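Putative alpha-galactosidase/melibiase (Bacteroides fragilis, PDB 4OGZ) probably hydrolyses terminal, non-reducing alpha-D-galactose residues from alpha-galactosides, as a glycoside hydrolase family 27 enzyme. Local coordinates at residues Phe144-Glu149 with Gly154-Asp159; Arg234-Gly239 with Lys266-His271. One frame throughout, in Å; residues are numbered along the deposited sequence.

Interaction 1: Phe144-Glu149 with Gly154-Asp159; sequences FWQLPE and GHIQID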
loop_
_atom_site.group_PDB
_atom_site.type_symbol
_atom_site.label_atom_id
_atom_site.label_comp_id
_atom_site.label_asym_id
_atom_site.label_seq_id
_atom_site.Cartn_x
_atom_site.Cartn_y
_atom_site.Cartn_z
ATOM N N PHE A 144 -7.329 -14.073 12.333
ATOM C CA PHE A 144 -7.966 -14.238 13.664
ATOM C C PHE A 144 -9.254 -13.424 13.891
ATOM O O PHE A 144 -9.641 -13.206 15.025
ATOM C CB PHE A 144 -6.980 -13.942 14.793
ATOM C CG PHE A 144 -5.835 -14.892 14.872
ATOM C CD1 PHE A 144 -6.033 -16.200 15.300
ATOM C CD2 PHE A 144 -4.531 -14.469 14.576
ATOM C CE1 PHE A 144 -4.954 -17.080 15.411
ATOM C CE2 PHE A 144 -3.463 -15.353 14.655
ATOM C CZ PHE A 144 -3.671 -16.656 15.098
ATOM N N TRP A 145 -9.897 -12.967 12.824
ATOM C CA TRP A 145 -11.212 -12.323 12.916
ATOM C C TRP A 145 -12.321 -13.360 13.002
ATOM O O TRP A 145 -13.453 -13.049 13.416
ATOM C CB TRP A 145 -11.463 -11.412 11.704
ATOM C CG TRP A 145 -11.393 -12.136 10.426
ATOM C CD1 TRP A 145 -10.299 -12.296 9.627
ATOM C CD2 TRP A 145 -12.472 -12.808 9.772
ATOM N NE1 TRP A 145 -10.634 -13.059 8.496
ATOM C CE2 TRP A 145 -11.974 -13.352 8.573
ATOM C CE3 TRP A 145 -13.841 -12.926 10.045
ATOM C CZ2 TRP A 145 -12.779 -14.040 7.709
ATOM C CZ3 TRP A 145 -14.635 -13.604 9.174
ATOM C CH2 TRP A 145 -14.111 -14.165 8.026
ATOM N N GLN A 146 -11.979 -14.575 12.581
ATOM C CA GLN A 146 -12.915 -15.666 12.448
ATOM C C GLN A 146 -12.667 -16.724 13.497
ATOM O O GLN A 146 -11.586 -16.774 14.153
ATOM C CB GLN A 146 -12.854 -16.254 11.028
ATOM C CG GLN A 146 -11.631 -17.077 10.682
ATOM C CD GLN A 146 -10.439 -16.258 10.218
ATOM O OE1 GLN A 146 -9.885 -15.432 10.965
ATOM N NE2 GLN A 146 -10.021 -16.496 8.970
ATOM N N LEU A 147 -13.656 -17.578 13.668
ATOM C CA LEU A 147 -13.543 -18.661 14.652
ATOM C C LEU A 147 -12.800 -19.834 14.037
ATOM O O LEU A 147 -12.687 -19.917 12.816
ATOM C CB LEU A 147 -14.930 -19.104 15.162
ATOM C CG LEU A 147 -15.733 -18.139 16.042
ATOM C CD1 LEU A 147 -16.987 -18.839 16.528
ATOM C CD2 LEU A 147 -14.939 -17.618 17.236
ATOM N N PRO A 148 -12.300 -20.753 14.878
ATOM C CA PRO A 148 -11.543 -21.877 14.340
ATOM C C PRO A 148 -12.344 -22.789 13.390
ATOM O O PRO A 148 -11.800 -23.202 12.363
ATOM C CB PRO A 148 -11.079 -22.651 15.605
ATOM C CG PRO A 148 -11.176 -21.675 16.728
ATOM C CD PRO A 148 -12.310 -20.745 16.363
ATOM N N GLU A 149 -13.616 -23.049 13.680
ATOM C CA GLU A 149 -14.370 -23.989 12.854
ATOM C C GLU A 149 -15.399 -23.283 11.957
ATOM O O GLU A 149 -16.050 -22.330 12.355
ATOM C CB GLU A 149 -15.052 -25.067 13.708
ATOM C CG GLU A 149 -14.104 -25.935 14.551
ATOM C CD GLU A 149 -13.017 -26.661 13.752
ATOM O OE1 GLU A 149 -13.247 -27.004 12.571
ATOM O OE2 GLU A 149 -11.909 -26.896 14.300
ATOM N N GLY A 154 -22.237 -24.169 6.996
ATOM C CA GLY A 154 -21.240 -24.040 5.920
ATOM C C GLY A 154 -20.646 -22.641 5.739
ATOM O O GLY A 154 -19.850 -22.419 4.857
ATOM N N HIS A 155 -21.006 -21.699 6.599
ATOM C CA HIS A 155 -20.429 -20.350 6.532
ATOM C C HIS A 155 -19.354 -20.150 7.563
ATOM O O HIS A 155 -19.406 -20.721 8.648
ATOM C CB HIS A 155 -21.502 -19.310 6.736
ATOM C CG HIS A 155 -22.445 -19.262 5.610
ATOM N ND1 HIS A 155 -22.318 -18.360 4.580
ATOM C CD2 HIS A 155 -23.486 -20.064 5.291
ATOM C CE1 HIS A 155 -23.275 -18.569 3.697
ATOM N NE2 HIS A 155 -23.999 -19.596 4.107
ATOM N N ILE A 156 -18.372 -19.356 7.192
ATOM C CA ILE A 156 -17.262 -19.008 8.053
ATOM C C ILE A 156 -17.802 -18.133 9.172
ATOM O O ILE A 156 -18.739 -17.377 8.958
ATOM C CB ILE A 156 -16.138 -18.335 7.223
ATOM C CG1 ILE A 156 -14.831 -18.278 7.986
ATOM C CG2 ILE A 156 -16.521 -16.927 6.829
ATOM C CD1 ILE A 156 -13.662 -17.948 7.069
ATOM N N GLN A 157 -17.319 -18.321 10.401
ATOM C CA GLN A 157 -17.944 -17.647 11.552
ATOM C C GLN A 157 -17.079 -16.480 12.035
ATOM O O GLN A 157 -15.890 -16.622 12.266
ATOM C CB GLN A 157 -18.243 -18.634 12.682
ATOM C CG GLN A 157 -19.214 -19.738 12.268
ATOM C CD GLN A 157 -20.617 -19.218 11.989
ATOM O OE1 GLN A 157 -21.203 -18.502 12.821
ATOM N NE2 GLN A 157 -21.173 -19.578 10.812
ATOM N N ILE A 158 -17.696 -15.310 12.125
ATOM C CA ILE A 158 -17.033 -14.131 12.618
ATOM C C ILE A 158 -16.900 -14.360 14.103
ATOM O O ILE A 158 -17.810 -14.850 14.767
ATOM C CB ILE A 158 -17.846 -12.859 12.378
ATOM C CG1 ILE A 158 -17.935 -12.545 10.890
ATOM C CG2 ILE A 158 -17.243 -11.644 13.091
ATOM C CD1 ILE A 158 -19.145 -11.701 10.558
ATOM N N ASP A 159 -15.746 -14.025 14.622
ATOM C CA ASP A 159 -15.565 -14.040 16.070
ATOM C C ASP A 159 -16.253 -12.790 16.665
ATOM O O ASP A 159 -15.733 -11.676 16.559
ATOM C CB ASP A 159 -14.095 -14.057 16.392
ATOM C CG ASP A 159 -13.841 -14.114 17.891
ATOM O OD1 ASP A 159 -14.771 -13.745 18.668
ATOM O OD2 ASP A 159 -12.756 -14.624 18.259
HETATM O O HOH W 1 -15.237 -19.887 11.378
#
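Trp145 and Leu147 offer their backbones to Asp159 and Gln157 in two hydrogen bonds. Asp159 N donates to Trp145 O over 2.8 Å, in the carbonyl plane and on a lone pair. Leu147 N reaches Gln157 O, also at 2.8 Å, tilted 23° from that carbonyl's plane. Together they make a single beta bridge pairing Gln146 with Ile158. Gln146 CA adds a CH...O contact of 3.1 Å to Gln157 O. Beyond the bridge a water accepts from Gln157 N and lies within bonding distance of Leu147 O and Glu149 O, bridging the two segments.

Apolar contacts accompany the bridge. CG of Trp145 stands between backbone N and carbonyl carbon (chi1 58°), and the far end of the indole meets isoleucine branches at its edge: CH2 lies 3.9 Å from Ile156 CG2, and CZ3 equally near Ile158 CG1. A broad flat ring suits this place because its rim can touch both residues. Leu147 CD2 packs 3.7 Å from Asp159 CG, while the carboxylate's OD1 takes the backbone N of Thr161.

The pair lies in the long loop between strand 138-140 and helix 166-176 of the TIM barrel; Trp145 NE1 bonds Tyr184 O on strand 180-186, and Phe209 of helix 202-211 touches the indole.

Interaction 2: Arg234-Gly239 with Lys266-His271; sequences RYEKMG and KKVGGH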
loop_
_atom_site.group_PDB
_atom_site.type_symbol
_atom_site.label_atom_id
_atom_site.label_comp_id
_atom_site.label_asym_id
_atom_site.label_seq_id
_atom_site.Cartn_x
_atom_site.Cartn_y
_atom_site.Cartn_z
ATOM N N ARG A 234 -5.547 -23.220 -6.714
ATOM C CA ARG A 234 -6.238 -22.746 -5.531
ATOM C C ARG A 234 -6.433 -21.238 -5.534
ATOM O O ARG A 234 -7.468 -20.755 -5.150
ATOM C CB ARG A 234 -5.502 -23.173 -4.252
ATOM C CG ARG A 234 -5.569 -24.659 -4.004
ATOM C CD ARG A 234 -5.100 -25.035 -2.600
ATOM N NE ARG A 234 -5.142 -26.482 -2.436
ATOM C CZ ARG A 234 -5.210 -27.134 -1.277
ATOM N NH1 ARG A 234 -5.235 -26.487 -0.119
ATOM N NH2 ARG A 234 -5.262 -28.458 -1.295
ATOM N N TYR A 235 -5.434 -20.504 -5.983
ATOM C CA TYR A 235 -5.546 -19.077 -6.107
ATOM C C TYR A 235 -6.568 -18.743 -7.205
ATOM O O TYR A 235 -7.390 -17.851 -7.054
ATOM C CB TYR A 235 -4.139 -18.450 -6.318
ATOM C CG TYR A 235 -3.431 -18.231 -4.971
ATOM C CD1 TYR A 235 -3.863 -17.265 -4.084
ATOM C CD2 TYR A 235 -2.414 -19.070 -4.551
ATOM C CE1 TYR A 235 -3.250 -17.111 -2.819
ATOM C CE2 TYR A 235 -1.807 -18.920 -3.316
ATOM C CZ TYR A 235 -2.242 -17.938 -2.451
ATOM O OH TYR A 235 -1.622 -17.785 -1.203
ATOM N N GLU A 236 -6.548 -19.499 -8.288
ATOM C CA GLU A 236 -7.491 -19.240 -9.403
ATOM C C GLU A 236 -8.948 -19.439 -8.966
ATOM O O GLU A 236 -9.829 -18.692 -9.377
ATOM C CB GLU A 236 -7.148 -20.115 -10.602
ATOM C CG GLU A 236 -7.953 -19.742 -11.837
ATOM C CD GLU A 236 -7.830 -20.729 -12.974
ATOM O OE1 GLU A 236 -6.810 -21.452 -13.035
ATOM O OE2 GLU A 236 -8.770 -20.780 -13.809
ATOM N N LYS A 237 -9.198 -20.458 -8.149
ATOM C CA LYS A 237 -10.539 -20.685 -7.615
ATOM C C LYS A 237 -11.031 -19.455 -6.882
ATOM O O LYS A 237 -12.154 -18.991 -7.111
ATOM C CB LYS A 237 -10.583 -21.916 -6.688
ATOM C CG LYS A 237 -11.176 -23.154 -7.339
ATOM C CD LYS A 237 -10.583 -24.487 -6.840
ATOM C CE LYS A 237 -10.832 -24.811 -5.363
ATOM N NZ LYS A 237 -12.150 -25.449 -5.064
HETATM N N MSE A 238 -10.212 -18.932 -5.975
HETATM C CA MSE A 238 -10.636 -17.768 -5.188
HETATM C C MSE A 238 -10.699 -16.506 -6.017
HETATM O O MSE A 238 -11.554 -15.662 -5.773
HETATM C CB MSE A 238 -9.696 -17.563 -4.005
HETATM C CG MSE A 238 -10.092 -16.384 -3.120
HETATM SE SE MSE A 238 -11.973 -16.456 -2.515
HETATM C CE MSE A 238 -11.673 -17.150 -0.703
ATOM N N GLY A 239 -9.807 -16.372 -7.002
ATOM C CA GLY A 239 -9.791 -15.202 -7.857
ATOM C C GLY A 239 -11.047 -15.115 -8.694
ATOM O O GLY A 239 -11.666 -14.042 -8.809
ATOM N N LYS A 266 -1.118 -12.403 -11.818
ATOM C CA LYS A 266 -2.013 -11.626 -12.612
ATOM C C LYS A 266 -2.941 -12.599 -13.361
ATOM O O LYS A 266 -4.146 -12.350 -13.473
ATOM C CB LYS A 266 -1.216 -10.698 -13.572
ATOM C CG LYS A 266 -1.990 -9.533 -14.238
ATOM C CD LYS A 266 -1.167 -8.229 -14.328
ATOM C CE LYS A 266 -1.902 -7.043 -14.970
ATOM N NZ LYS A 266 -1.357 -5.705 -14.542
ATOM N N LYS A 267 -2.404 -13.729 -13.827
ATOM C CA LYS A 267 -3.220 -14.684 -14.582
ATOM C C LYS A 267 -4.357 -15.289 -13.763
ATOM O O LYS A 267 -5.373 -15.617 -14.337
ATOM C CB LYS A 267 -2.379 -15.809 -15.200
ATOM C CG LYS A 267 -1.427 -15.299 -16.265
ATOM C CD LYS A 267 -0.496 -16.382 -16.811
ATOM C CE LYS A 267 0.559 -15.753 -17.719
ATOM N NZ LYS A 267 1.536 -16.748 -18.246
ATOM N N VAL A 268 -4.214 -15.418 -12.446
ATOM C CA VAL A 268 -5.293 -15.978 -11.628
ATOM C C VAL A 268 -6.141 -14.870 -10.960
ATOM O O VAL A 268 -6.910 -15.164 -10.075
ATOM C CB VAL A 268 -4.766 -16.978 -10.544
ATOM C CG1 VAL A 268 -4.015 -18.116 -11.183
ATOM C CG2 VAL A 268 -3.881 -16.296 -9.514
ATOM N N GLY A 269 -5.963 -13.624 -11.385
ATOM C CA GLY A 269 -6.732 -12.489 -10.906
ATOM C C GLY A 269 -6.184 -11.729 -9.714
ATOM O O GLY A 269 -6.907 -10.965 -9.101
ATOM N N GLY A 270 -4.924 -11.933 -9.365
ATOM C CA GLY A 270 -4.292 -11.165 -8.304
ATOM C C GLY A 270 -3.910 -9.761 -8.744
ATOM O O GLY A 270 -3.479 -9.555 -9.869
ATOM N N HIS A 271 -3.973 -8.821 -7.805
ATOM C CA HIS A 271 -3.535 -7.449 -7.999
ATOM C C HIS A 271 -2.233 -7.140 -7.250
ATOM O O HIS A 271 -1.610 -6.108 -7.477
ATOM C CB HIS A 271 -4.631 -6.502 -7.533
ATOM C CG HIS A 271 -5.953 -6.794 -8.149
ATOM N ND1 HIS A 271 -6.934 -7.518 -7.508
ATOM C CD2 HIS A 271 -6.446 -6.501 -9.375
ATOM C CE1 HIS A 271 -7.976 -7.651 -8.307
ATOM N NE2 HIS A 271 -7.704 -7.049 -9.450
HETATM O O HOH W 2 -9.721 -11.418 -8.521
#
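Val268 sits within a turn closed by Gly269 N to Lys266 O (3.0 Å) and meets the helix at Tyr235 and Glu236. Its CB sits 3.7 Å from Glu236 CA, close against the helix backbone. The two methyls then divide the work: CG1, anti to the carbonyl carbon (chi1 -58°), lies 3.8 Å from Glu236 CB, whereas CG2 meets Tyr235 CB at 3.9 Å. A short beta-branched residue suits this place, since both branches leave directly from CB. The carboxylate of Glu236 plays no part here; its OE2 is paired with Arg240.

Val268 O comes next, 3.6 Å from Gly239 CA; Gly239, having no side chain, lets this carbonyl come up against the helix backbone. Gly269 follows with a positive phi of 91°, a conformation that glycine tolerates readily, and its O accepts from a water at 2.9 Å. The same water donates more distantly, at 3.3 Å, to Gly239 O. His271, just before strand 272-274, forms backbone hydrogen bonds with Phe251 and Trp315.

No direct hydrogen bond joins the two segments, so the contact rests on apolar fit and close backbone approach, with one water bridging two carbonyls that could not bond each other.

Both interactions belong to the TIM-barrel domain, the putative catalytic domain, and both segments of interaction 1 precede those of interaction 2 in the sequence. Their centres are 23 Å apart and their nearest atoms about 8 Å. Interaction 1 folds a loop after strand 138-140 onto itself, its centre about 26 Å from the centre of the chain. Interaction 2, its centre nearer at about 19 Å from that point, sets helix 228-244 against the turn leading into strand 272-274, and Tyr235 and Val268 both pack on strand 250-254. One contact therefore shapes a long beta-alpha loop, whereas the other joins a helix on the outside of the barrel to the approach to strand 272-274.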